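PDB 5TA0: glycoside Hydrolase, which probably hydrolyses agarose-type galactans as a glycoside hydrolase, and binds the agarose oligosaccharide neoagarooctaose in its barrel pocket. Local coordinates for residues A[197-202]-A[277-282]; A[203-208]-A[221-226]; A[245-250]-A[262-267]. One frame throughout, in Å; residues are numbered along the deposited sequence. Where two conformers were deposited one is given.

Contact 1: A[197-202]-A[277-282]; sequences FCEVIN and FFTIHL
The axes of strands 197-199 and 277-282 approach to 8.9 Å and run 59° apart, too far for backbone pairing, so the contact is made chiefly by side chains, F197 with F277 and E199 with T279. The two phenyl rings make a T-shaped pair: the CD1 edge of F197 points at one face of F277, with centroids 5.4 Å apart and planes at 89°. A chi1 of 63° brings the F277 ring to where F197 and E199 meet it, with CG between the backbone N and the carbonyl carbon. The rim of the same ring also meets E199, whose CG is 4.0 Å from F277 CE2. Beyond CG the glutamate chain is extended and delivers its carboxylate to T279, where OG1 donates to E199 OE2 at 2.7 Å, nearly in line with the C-O bond. S324 shares that oxygen, and a salt bridge to R83 takes OE1. Farther along, N202 OD1 lies in the plane of the H281 ring, 3.2 Å from CE1; R83 bonds this amide oxygen, and E203 engages H281 ND1. N202 also touches the bound glycan. In the parallel barrel sheet, strand 242-247 runs between the two strands, while 134-140 and 321-326 flank the pair.

Contact 2: A[203-208]-A[221-226]; sequences EPLWDI and KLFEFH. With AAL (3,6-anhydro-alpha-L-galactopyranose), chain C; GAL (beta-D-galactopyranose), chain B; GAL (beta-D-galactopyranose), chain D; SO4 (sulfate ion), chain G.
L222 is the main residue through which helix 219-236 meets P204, L205 and I208 of the short helix 204-210, which follows strand 197-199 in the barrel. It is an apolar helix-helix contact: the axes stay 11.7 Å apart at closest approach and their directions differ by 142°. From its CB outward, L222 first meets I208, whose CD1 lies 4.0 Å from that CB. The CG sits anti to the backbone N, which carries the methyl fork toward the proline. Of its branches, CD1 rests 3.5 Å from P204 CB, whereas CD2 reaches P204 CG and meets the L205 methyl CD2 at an oblique crossing. This torsion and these methyl positions belong to one of the two conformers deposited for L222, and the distances hold for that one alone. L205 sends its other methyl, CD1, to the tip of F223, 4.1 Å from CZ. The N-cap residue and first turn of this helix line the glycan pocket: E203 OE1 is 2.8 Å from O2 of the galactose in chain B, and C6 of the anhydrogalactose lies over one face of the W206 indole, 3.4 Å from NE1. Within its own helix the L222 carbonyl oxygen accepts from H226 N on one face of the carbonyl plane and from H226 ND1 on the opposite face, the latter at 2.9 Å with an N-H...O angle of 175°.

Contact 3: A[245-250]-A[262-267]; sequences YCTAFP and ARWKQF. With AAL (3,6-anhydro-alpha-L-galactopyranose), chain C; GAL (beta-D-galactopyranose), chain D.
T247 OG1 accepts the indole N-H of W264 at 2.9 Å from NE1; the bond is bent, with an N-H...O angle of 142°, and the oxygen is tilted out of the indole plane. The same hydroxyl oxygen sits over the centre of the Y245 ring. Y245 is the middle of an aromatic cluster with W264 and F267. Against the tryptophan it forms an offset stack on the five-membered ring, planes 28° apart, with Y245 CE2 above one face and only 3.2 Å from W264 NE1. Against F267 it presents an edge instead: CD2 comes over the phenyl face, 3.8 Å from F267 CG, and Y245 CB lies above that ring in a CH-pi contact. A chi1 of 72° swings the tyrosine ring against W264, while CB stays over the face of F267. At the far end of the tyrosine, one water lies 2.7 Å from OH and 3.1 Å from R263 NH1, accepting from the arginine, which is also salt-bridged to D210. F249 turns to the glycan, its CZ 3.3 Å from O5 of the anhydrogalactose. The cluster thus packs the end of strand 242-247 against helix 264-271, with F278 and I280 of strand 277-285 beside W264, and helices 204-210 and 219-236 against Y245.

How the contacts relate
Contacts 1, 2 and 3 lie close together, with centres 9 to 12 Å apart, and all reach the glycan pocket, through N202, through E203 and W206, and through F249. Contact 1 probably joins contact 2 by a hydrogen bond from H281 ND1 to E203 OE2, 2.7 Å, on the same carboxylate whose OE1 lies against the sugar. Backbone pairing ties contact 1 to contact 3, with C246 N 2.8 Å from T279 O. Contacts 2 and 3 share one apolar layer, in which F223 CD1 is 3.4 Å from F267 CD1, and a probable backbone bond sets E203 N 3.0 Å from C246 O. Strand 242-247 thus bonds to residues of both other contacts.

Contact 1: A[197-202]-A[277-282]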
loop_
_atom_site.group_PDB
_atom_site.type_symbol
_atom_site.label_atom_id
_atom_site.label_comp_id
_atom_site.label_asym_id
_atom_site.label_seq_id
_atom_site.Cartn_x
_atom_site.Cartn_y
_atom_site.Cartn_z
ATOM N N PHE A 197 7.597 1.175 13.435
ATOM C CA PHE A 197 6.554 0.152 13.356
ATOM C C PHE A 197 7.204 -1.214 13.431
ATOM O O PHE A 197 8.219 -1.448 12.773
ATOM C CB PHE A 197 5.818 0.239 12.016
ATOM C CG PHE A 197 5.166 1.559 11.757
ATOM C CD1 PHE A 197 3.853 1.794 12.119
ATOM C CD2 PHE A 197 5.896 2.598 11.185
ATOM C CE1 PHE A 197 3.261 3.028 11.855
ATOM C CE2 PHE A 197 5.311 3.842 10.978
ATOM C CZ PHE A 197 4.001 4.043 11.306
ATOM N N CYS A 198 6.613 -2.110 14.211
ATOM C CA CYS A 198 7.027 -3.513 14.290
ATOM C C CYS A 198 5.914 -4.409 13.806
ATOM O O CYS A 198 4.942 -4.680 14.514
ATOM C CB CYS A 198 7.453 -3.872 15.710
ATOM S SG CYS A 198 8.979 -3.060 16.242
ATOM N N GLU A 199 6.090 -4.924 12.598
ATOM C CA GLU A 199 5.238 -5.996 12.123
ATOM C C GLU A 199 5.675 -7.271 12.820
ATOM O O GLU A 199 6.845 -7.463 13.099
ATOM C CB GLU A 199 5.358 -6.169 10.610
ATOM C CG GLU A 199 4.963 -4.968 9.748
ATOM C CD GLU A 199 5.242 -5.242 8.274
ATOM O OE1 GLU A 199 6.406 -5.523 7.920
ATOM O OE2 GLU A 199 4.246 -5.235 7.483
ATOM N N VAL A 200 4.719 -8.153 13.086
ATOM C CA VAL A 200 5.052 -9.398 13.793
ATOM C C VAL A 200 5.847 -10.355 12.900
ATOM O O VAL A 200 6.944 -10.821 13.254
ATOM C CB VAL A 200 3.769 -10.056 14.357
ATOM C CG1 VAL A 200 4.030 -11.472 14.868
ATOM C CG2 VAL A 200 3.193 -9.173 15.476
ATOM N N ILE A 201 5.273 -10.672 11.746
ATOM C CA ILE A 201 5.822 -11.765 10.916
ATOM C C ILE A 201 5.402 -11.610 9.467
ATOM O O ILE A 201 4.240 -11.306 9.173
ATOM C CB ILE A 201 5.433 -13.140 11.522
ATOM C CG1 ILE A 201 6.194 -14.298 10.874
ATOM C CG2 ILE A 201 3.924 -13.353 11.493
ATOM C CD1 ILE A 201 5.961 -15.604 11.558
ATOM N N ASN A 202 6.334 -11.833 8.550
ATOM C CA ASN A 202 6.075 -11.636 7.127
ATOM C C ASN A 202 5.309 -12.790 6.469
ATOM O O ASN A 202 5.744 -13.943 6.548
ATOM C CB ASN A 202 7.416 -11.472 6.410
ATOM C CG ASN A 202 7.272 -11.076 4.968
ATOM O OD1 ASN A 202 6.831 -9.978 4.661
ATOM N ND2 ASN A 202 7.671 -11.971 4.050
ATOM N N PHE A 277 -1.729 -1.410 14.363
ATOM C CA PHE A 277 -1.987 -1.195 12.945
ATOM C C PHE A 277 -2.191 -2.552 12.289
ATOM O O PHE A 277 -1.780 -3.592 12.839
ATOM C CB PHE A 277 -0.837 -0.395 12.275
ATOM C CG PHE A 277 0.495 -1.083 12.270
ATOM C CD1 PHE A 277 1.348 -0.994 13.378
ATOM C CD2 PHE A 277 0.916 -1.820 11.173
ATOM C CE1 PHE A 277 2.582 -1.629 13.385
ATOM C CE2 PHE A 277 2.143 -2.448 11.185
ATOM C CZ PHE A 277 2.969 -2.365 12.286
ATOM N N PHE A 278 -2.884 -2.524 11.151
ATOM C CA PHE A 278 -3.047 -3.690 10.280
ATOM C C PHE A 278 -2.072 -3.555 9.135
ATOM O O PHE A 278 -1.741 -2.429 8.740
ATOM C CB PHE A 278 -4.481 -3.791 9.791
ATOM C CG PHE A 278 -5.469 -4.216 10.852
ATOM C CD1 PHE A 278 -5.076 -4.896 12.016
ATOM C CD2 PHE A 278 -6.823 -3.923 10.714
ATOM C CE1 PHE A 278 -6.024 -5.307 12.958
ATOM C CE2 PHE A 278 -7.742 -4.325 11.639
ATOM C CZ PHE A 278 -7.360 -5.011 12.774
ATOM N N THR A 279 -1.614 -4.679 8.602
ATOM C CA THR A 279 -0.649 -4.656 7.520
ATOM C C THR A 279 -0.912 -5.785 6.525
ATOM O O THR A 279 -1.200 -6.943 6.938
ATOM C CB THR A 279 0.801 -4.645 8.052
ATOM O OG1 THR A 279 1.693 -4.697 6.929
ATOM C CG2 THR A 279 1.081 -5.784 8.984
ATOM N N ILE A 280 -0.857 -5.430 5.237
ATOM C CA ILE A 280 -1.073 -6.341 4.125
ATOM C C ILE A 280 -0.073 -6.050 3.028
ATOM O O ILE A 280 0.554 -4.988 3.000
ATOM C CB ILE A 280 -2.497 -6.265 3.566
ATOM C CG1 ILE A 280 -2.821 -4.867 3.005
ATOM C CG2 ILE A 280 -3.517 -6.672 4.622
ATOM C CD1 ILE A 280 -4.212 -4.734 2.404
ATOM N N HIS A 281 0.073 -6.997 2.108
ATOM C CA HIS A 281 0.769 -6.813 0.846
ATOM C C HIS A 281 -0.208 -6.851 -0.297
ATOM O O HIS A 281 -1.167 -7.587 -0.258
ATOM C CB HIS A 281 1.837 -7.893 0.696
ATOM C CG HIS A 281 2.914 -7.780 1.727
ATOM N ND1 HIS A 281 3.867 -8.751 1.929
ATOM C CD2 HIS A 281 3.186 -6.794 2.617
ATOM C CE1 HIS A 281 4.692 -8.368 2.892
ATOM N NE2 HIS A 281 4.310 -7.177 3.307
ATOM N N LEU A 282 0.024 -6.031 -1.320
ATOM C CA LEU A 282 -0.906 -5.930 -2.472
ATOM C C LEU A 282 -0.134 -6.003 -3.778
ATOM O O LEU A 282 0.564 -5.048 -4.154
ATOM C CB LEU A 282 -1.714 -4.630 -2.393
ATOM C CG LEU A 282 -2.742 -4.581 -1.273
ATOM C CD1 LEU A 282 -3.257 -3.167 -1.122
ATOM C CD2 LEU A 282 -3.882 -5.564 -1.510
#

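Contact 2: A[203-208]-A[221-226]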
loop_
_atom_site.group_PDB
_atom_site.type_symbol
_atom_site.label_atom_id
_atom_site.label_comp_id
_atom_site.label_asym_id
_atom_site.label_seq_id
_atom_site.Cartn_x
_atom_site.Cartn_y
_atom_site.Cartn_z
ATOM N N GLU A 203 4.161 -12.502 5.833
ATOM C CA GLU A 203 3.435 -13.462 4.977
ATOM C C GLU A 203 3.302 -14.861 5.595
ATOM O O GLU A 203 3.676 -15.881 5.005
ATOM C CB GLU A 203 4.111 -13.516 3.604
ATOM C CG GLU A 203 4.107 -12.158 2.910
ATOM C CD GLU A 203 4.546 -12.159 1.470
ATOM O OE1 GLU A 203 5.207 -13.124 1.054
ATOM O OE2 GLU A 203 4.262 -11.134 0.793
ATOM N N PRO A 204 2.719 -14.928 6.800
ATOM C CA PRO A 204 2.723 -16.189 7.522
ATOM C C PRO A 204 1.834 -17.283 6.967
ATOM O O PRO A 204 2.215 -18.454 7.047
ATOM C CB PRO A 204 2.309 -15.793 8.936
ATOM C CG PRO A 204 1.460 -14.556 8.744
ATOM C CD PRO A 204 2.165 -13.832 7.613
ATOM N N LEU A 205 0.654 -16.938 6.462
ATOM C CA LEU A 205 -0.253 -17.942 5.909
ATOM C C LEU A 205 0.217 -18.498 4.594
ATOM O O LEU A 205 -0.133 -19.630 4.271
ATOM C CB LEU A 205 -1.707 -17.463 5.849
ATOM C CG LEU A 205 -2.316 -17.208 7.242
ATOM C CD1 LEU A 205 -3.773 -16.802 7.087
ATOM C CD2 LEU A 205 -2.203 -18.405 8.187
ATOM N N TRP A 206 1.054 -17.769 3.866
ATOM C CA TRP A 206 1.737 -18.352 2.727
ATOM C C TRP A 206 2.527 -19.589 3.178
ATOM O O TRP A 206 2.380 -20.677 2.604
ATOM C CB TRP A 206 2.642 -17.339 2.025
ATOM C CG TRP A 206 3.420 -17.957 0.906
ATOM C CD1 TRP A 206 4.735 -18.246 0.905
ATOM C CD2 TRP A 206 2.903 -18.422 -0.351
ATOM N NE1 TRP A 206 5.090 -18.864 -0.274
ATOM C CE2 TRP A 206 3.982 -18.998 -1.056
ATOM C CE3 TRP A 206 1.627 -18.449 -0.928
ATOM C CZ2 TRP A 206 3.822 -19.568 -2.339
ATOM C CZ3 TRP A 206 1.478 -19.007 -2.213
ATOM C CH2 TRP A 206 2.565 -19.550 -2.890
ATOM N N ASP A 207 3.360 -19.441 4.207
ATOM C CA ASP A 207 4.137 -20.598 4.684
ATOM C C ASP A 207 3.290 -21.644 5.410
ATOM O O ASP A 207 3.544 -22.846 5.272
ATOM C CB ASP A 207 5.285 -20.138 5.590
ATOM C CG ASP A 207 6.533 -19.798 4.826
ATOM O OD1 ASP A 207 7.417 -20.661 4.740
ATOM O OD2 ASP A 207 6.669 -18.692 4.338
ATOM N N ILE A 208 2.327 -21.223 6.211
ATOM C CA ILE A 208 1.529 -22.147 7.026
ATOM C C ILE A 208 0.551 -22.960 6.187
ATOM O O ILE A 208 0.344 -24.153 6.471
ATOM C CB ILE A 208 0.778 -21.390 8.154
ATOM C CG1 ILE A 208 1.778 -20.998 9.218
ATOM C CG2 ILE A 208 -0.404 -22.167 8.742
ATOM C CD1 ILE A 208 1.263 -19.959 10.194
ATOM N N LYS A 221 -4.332 -20.179 15.396
ATOM C CA LYS A 221 -3.161 -20.187 16.255
ATOM C C LYS A 221 -2.179 -19.069 15.865
ATOM O O LYS A 221 -1.590 -18.436 16.739
ATOM C CB LYS A 221 -2.484 -21.549 16.197
ATOM C CG LYS A 221 -1.366 -21.762 17.194
ATOM C CD LYS A 221 -0.744 -23.145 17.009
ATOM C CE LYS A 221 0.141 -23.536 18.162
ATOM N NZ LYS A 221 1.015 -24.704 17.817
ATOM N N LEU A 222 -1.992 -18.849 14.571
ATOM C CA LEU A 222 -1.154 -17.750 14.101
ATOM C C LEU A 222 -1.717 -16.401 14.547
ATOM O O LEU A 222 -0.980 -15.493 14.962
ATOM C CB LEU A 222 -1.042 -17.785 12.589
ATOM C CG LEU A 222 -0.535 -16.484 11.976
ATOM C CD1 LEU A 222 0.969 -16.356 12.161
ATOM C CD2 LEU A 222 -0.937 -16.438 10.521
ATOM N N PHE A 223 -3.042 -16.265 14.505
ATOM C CA PHE A 223 -3.645 -15.011 14.982
ATOM C C PHE A 223 -3.429 -14.794 16.481
ATOM O O PHE A 223 -3.088 -13.678 16.912
ATOM C CB PHE A 223 -5.117 -14.949 14.545
ATOM C CG PHE A 223 -5.314 -15.052 13.070
ATOM C CD1 PHE A 223 -4.338 -14.623 12.160
ATOM C CD2 PHE A 223 -6.489 -15.584 12.545
ATOM C CE1 PHE A 223 -4.536 -14.712 10.810
ATOM C CE2 PHE A 223 -6.692 -15.671 11.185
ATOM C CZ PHE A 223 -5.707 -15.234 10.305
ATOM N N GLU A 224 -3.623 -15.862 17.280
ATOM C CA GLU A 224 -3.350 -15.815 18.724
ATOM C C GLU A 224 -1.897 -15.402 18.952
ATOM O O GLU A 224 -1.620 -14.553 19.801
ATOM C CB GLU A 224 -3.606 -17.173 19.444
ATOM C CG GLU A 224 -5.072 -17.517 19.757
ATOM C CD GLU A 224 -5.304 -18.853 20.494
ATOM O OE1 GLU A 224 -4.393 -19.343 21.196
ATOM O OE2 GLU A 224 -6.399 -19.393 20.294
ATOM N N PHE A 225 -0.979 -16.010 18.190
ATOM C CA PHE A 225 0.457 -15.689 18.259
ATOM C C PHE A 225 0.711 -14.186 18.153
ATOM O O PHE A 225 1.556 -13.657 18.858
ATOM C CB PHE A 225 1.147 -16.494 17.155
ATOM C CG PHE A 225 2.603 -16.197 16.901
ATOM C CD1 PHE A 225 3.584 -16.875 17.604
ATOM C CD2 PHE A 225 2.997 -15.373 15.864
ATOM C CE1 PHE A 225 4.921 -16.671 17.328
ATOM C CE2 PHE A 225 4.329 -15.190 15.578
ATOM C CZ PHE A 225 5.292 -15.840 16.306
ATOM N N HIS A 226 -0.035 -13.488 17.311
ATOM C CA HIS A 226 0.144 -12.054 17.185
ATOM C C HIS A 226 -0.112 -11.299 18.500
ATOM O O HIS A 226 0.630 -10.385 18.833
ATOM C CB HIS A 226 -0.737 -11.466 16.077
ATOM C CG HIS A 226 -0.163 -11.636 14.703
ATOM N ND1 HIS A 226 -0.072 -12.843 14.053
ATOM C CD2 HIS A 226 0.381 -10.728 13.861
ATOM C CE1 HIS A 226 0.512 -12.672 12.879
ATOM N NE2 HIS A 226 0.776 -11.392 12.725
HETATM C C1 AAL C . 5.164 -16.442 -4.298
HETATM C C2 AAL C . 6.687 -16.434 -4.168
HETATM C C3 AAL C . 7.045 -15.767 -2.864
HETATM C C4 AAL C . 6.536 -14.352 -2.822
HETATM C C5 AAL C . 5.074 -14.642 -2.638
HETATM C C6 AAL C . 5.102 -15.677 -1.539
HETATM O O2 AAL C . 7.292 -15.719 -5.254
HETATM O O3 AAL C . 6.318 -16.414 -1.802
HETATM O O4 AAL C . 7.030 -13.734 -1.656
HETATM O O5 AAL C . 4.595 -15.193 -3.867
HETATM C C1 GAL B . 7.844 -12.590 -1.927
HETATM C C2 GAL B . 8.296 -12.150 -0.544
HETATM C C3 GAL B . 9.517 -11.246 -0.544
HETATM C C4 GAL B . 10.513 -11.582 -1.648
HETATM C C5 GAL B . 9.852 -11.830 -2.976
HETATM C C6 GAL B . 10.805 -12.211 -4.124
HETATM O O2 GAL B . 7.248 -11.433 0.092
HETATM O O3 GAL B . 10.106 -11.494 0.742
HETATM O O4 GAL B . 11.235 -12.760 -1.244
HETATM O O5 GAL B . 8.955 -12.920 -2.766
HETATM O O6 GAL B . 11.749 -11.174 -4.448
HETATM C C1 GAL D . 2.644 -18.890 -7.712
HETATM C C2 GAL D . 3.873 -18.116 -7.287
HETATM C C3 GAL D . 3.716 -17.546 -5.881
HETATM C C4 GAL D . 2.393 -16.805 -5.745
HETATM C C5 GAL D . 1.252 -17.715 -6.179
HETATM C C6 GAL D . -0.099 -17.051 -5.999
HETATM O O1 GAL D . 2.732 -19.325 -9.082
HETATM O O2 GAL D . 5.026 -18.955 -7.284
HETATM O O3 GAL D . 4.856 -16.708 -5.668
HETATM O O4 GAL D . 2.381 -15.624 -6.561
HETATM O O5 GAL D . 1.476 -18.068 -7.552
HETATM O O6 GAL D . -1.141 -17.951 -6.383
HETATM S S SO4 G . -0.227 -26.386 14.975
HETATM O O1 SO4 G . 0.537 -25.119 14.667
HETATM O O2 SO4 G . -1.589 -26.278 14.352
HETATM O O3 SO4 G . 0.489 -27.588 14.433
HETATM O O4 SO4 G . -0.484 -26.567 16.449
#

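Contact 3: A[245-250]-A[262-267]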
loop_
_atom_site.group_PDB
_atom_site.type_symbol
_atom_site.label_atom_id
_atom_site.label_comp_id
_atom_site.label_asym_id
_atom_site.label_seq_id
_atom_site.Cartn_x
_atom_site.Cartn_y
_atom_site.Cartn_z
ATOM N N TYR A 245 -1.604 -8.910 9.904
ATOM C CA TYR A 245 -0.771 -10.111 9.910
ATOM C C TYR A 245 0.180 -10.199 8.730
ATOM O O TYR A 245 0.817 -11.219 8.549
ATOM C CB TYR A 245 -1.581 -11.393 10.111
ATOM C CG TYR A 245 -2.469 -11.897 8.982
ATOM C CD1 TYR A 245 -1.967 -12.701 7.959
ATOM C CD2 TYR A 245 -3.838 -11.645 8.986
ATOM C CE1 TYR A 245 -2.817 -13.219 6.979
ATOM C CE2 TYR A 245 -4.668 -12.151 8.009
ATOM C CZ TYR A 245 -4.159 -12.951 7.020
ATOM O OH TYR A 245 -5.012 -13.462 6.074
ATOM N N CYS A 246 0.308 -9.103 7.962
ATOM C CA CYS A 246 1.283 -8.959 6.874
ATOM C C CYS A 246 0.978 -9.946 5.760
ATOM O O CYS A 246 1.810 -10.755 5.358
ATOM C CB CYS A 246 2.707 -9.058 7.418
ATOM S SG CYS A 246 3.981 -8.503 6.308
ATOM N N THR A 247 -0.257 -9.874 5.292
ATOM C CA THR A 247 -0.842 -10.867 4.387
ATOM C C THR A 247 -0.221 -10.864 2.995
ATOM O O THR A 247 -0.204 -9.845 2.326
ATOM C CB THR A 247 -2.341 -10.542 4.268
ATOM O OG1 THR A 247 -2.863 -10.335 5.598
ATOM C CG2 THR A 247 -3.104 -11.636 3.524
ATOM N N ALA A 248 0.205 -12.020 2.514
ATOM C CA ALA A 248 0.768 -12.158 1.169
ATOM C C ALA A 248 -0.232 -11.866 0.069
ATOM O O ALA A 248 0.110 -11.151 -0.894
ATOM C CB ALA A 248 1.362 -13.552 0.966
ATOM N N PHE A 249 -1.446 -12.415 0.218
ATOM C CA PHE A 249 -2.466 -12.404 -0.836
ATOM C C PHE A 249 -3.838 -12.294 -0.198
ATOM O O PHE A 249 -4.487 -13.295 0.059
ATOM C CB PHE A 249 -2.374 -13.686 -1.703
ATOM C CG PHE A 249 -1.057 -13.839 -2.390
ATOM C CD1 PHE A 249 -0.679 -12.964 -3.391
ATOM C CD2 PHE A 249 -0.126 -14.801 -1.958
ATOM C CE1 PHE A 249 0.576 -13.061 -3.992
ATOM C CE2 PHE A 249 1.123 -14.895 -2.569
ATOM C CZ PHE A 249 1.476 -14.019 -3.583
ATOM N N PRO A 250 -4.281 -11.059 0.133
ATOM C CA PRO A 250 -5.591 -10.852 0.774
ATOM C C PRO A 250 -6.681 -10.994 -0.266
ATOM O O PRO A 250 -6.922 -10.061 -1.040
ATOM C CB PRO A 250 -5.495 -9.409 1.356
ATOM C CG PRO A 250 -4.514 -8.747 0.485
ATOM C CD PRO A 250 -3.527 -9.792 0.009
ATOM N N ALA A 262 -12.501 -17.200 7.364
ATOM C CA ALA A 262 -11.494 -17.997 8.069
ATOM C C ALA A 262 -10.234 -17.227 8.467
ATOM O O ALA A 262 -9.503 -17.670 9.342
ATOM C CB ALA A 262 -11.085 -19.177 7.199
ATOM N N ARG A 263 -9.982 -16.097 7.794
ATOM C CA ARG A 263 -8.695 -15.408 7.887
ATOM C C ARG A 263 -8.876 -14.002 8.468
ATOM O O ARG A 263 -8.913 -13.872 9.693
ATOM C CB ARG A 263 -7.958 -15.477 6.556
ATOM C CG ARG A 263 -7.671 -16.899 6.130
ATOM C CD ARG A 263 -6.834 -16.903 4.891
ATOM N NE ARG A 263 -6.686 -18.251 4.365
ATOM C CZ ARG A 263 -5.665 -18.670 3.624
ATOM N NH1 ARG A 263 -4.625 -17.899 3.371
ATOM N NH2 ARG A 263 -5.659 -19.924 3.173
ATOM N N TRP A 264 -9.021 -12.970 7.638
ATOM C CA TRP A 264 -9.137 -11.597 8.172
ATOM C C TRP A 264 -10.258 -11.399 9.192
ATOM O O TRP A 264 -10.064 -10.690 10.193
ATOM C CB TRP A 264 -9.159 -10.523 7.055
ATOM C CG TRP A 264 -7.762 -10.007 6.821
ATOM C CD1 TRP A 264 -6.850 -10.475 5.924
ATOM C CD2 TRP A 264 -7.097 -9.028 7.601
ATOM N NE1 TRP A 264 -5.656 -9.790 6.053
ATOM C CE2 TRP A 264 -5.781 -8.909 7.089
ATOM C CE3 TRP A 264 -7.497 -8.193 8.652
ATOM C CZ2 TRP A 264 -4.840 -8.061 7.657
ATOM C CZ3 TRP A 264 -6.558 -7.334 9.198
ATOM C CH2 TRP A 264 -5.254 -7.266 8.688
ATOM N N LYS A 265 -11.418 -12.028 8.987
ATOM C CA LYS A 265 -12.480 -11.932 9.990
ATOM C C LYS A 265 -11.980 -12.431 11.358
ATOM O O LYS A 265 -12.179 -11.777 12.385
ATOM C CB LYS A 265 -13.736 -12.688 9.540
ATOM C CG LYS A 265 -14.949 -12.550 10.473
ATOM C CD LYS A 265 -15.055 -13.788 11.370
ATOM C CE LYS A 265 -16.417 -14.069 12.020
ATOM N NZ LYS A 265 -16.833 -13.163 13.101
ATOM N N GLN A 266 -11.367 -13.613 11.369
ATOM C CA GLN A 266 -10.840 -14.196 12.590
ATOM C C GLN A 266 -9.695 -13.411 13.180
ATOM O O GLN A 266 -9.590 -13.313 14.404
ATOM C CB GLN A 266 -10.398 -15.656 12.364
ATOM C CG GLN A 266 -11.480 -16.603 11.861
ATOM C CD GLN A 266 -12.710 -16.640 12.739
ATOM O OE1 GLN A 266 -12.625 -16.583 13.967
ATOM N NE2 GLN A 266 -13.868 -16.684 12.107
ATOM N N PHE A 267 -8.811 -12.863 12.334
ATOM C CA PHE A 267 -7.715 -12.072 12.856
ATOM C C PHE A 267 -8.229 -10.816 13.587
ATOM O O PHE A 267 -7.796 -10.507 14.692
ATOM C CB PHE A 267 -6.754 -11.669 11.749
ATOM C CG PHE A 267 -5.601 -10.828 12.222
ATOM C CD1 PHE A 267 -4.645 -11.321 13.084
ATOM C CD2 PHE A 267 -5.459 -9.521 11.782
ATOM C CE1 PHE A 267 -3.560 -10.555 13.489
ATOM C CE2 PHE A 267 -4.395 -8.742 12.206
ATOM C CZ PHE A 267 -3.449 -9.245 13.048
HETATM C C1 AAL C . 5.164 -16.442 -4.298
HETATM C C2 AAL C . 6.687 -16.434 -4.168
HETATM C C3 AAL C . 7.045 -15.767 -2.864
HETATM C C4 AAL C . 6.536 -14.352 -2.822
HETATM C C5 AAL C . 5.074 -14.642 -2.638
HETATM C C6 AAL C . 5.102 -15.677 -1.539
HETATM O O2 AAL C . 7.292 -15.719 -5.254
HETATM O O3 AAL C . 6.318 -16.414 -1.802
HETATM O O4 AAL C . 7.030 -13.734 -1.656
HETATM O O5 AAL C . 4.595 -15.193 -3.867
HETATM C C1 GAL D . 2.644 -18.890 -7.712
HETATM C C2 GAL D . 3.873 -18.116 -7.287
HETATM C C3 GAL D . 3.716 -17.546 -5.881
HETATM C C4 GAL D . 2.393 -16.805 -5.745
HETATM C C5 GAL D . 1.252 -17.715 -6.179
HETATM C C6 GAL D . -0.099 -17.051 -5.999
HETATM O O1 GAL D . 2.732 -19.325 -9.082
HETATM O O2 GAL D . 5.026 -18.955 -7.284
HETATM O O3 GAL D . 4.856 -16.708 -5.668
HETATM O O4 GAL D . 2.381 -15.624 -6.561
HETATM O O5 GAL D . 1.476 -18.068 -7.552
HETATM O O6 GAL D . -1.141 -17.951 -6.383
HETATM O O HOH W 1 -4.388 -14.860 3.790
#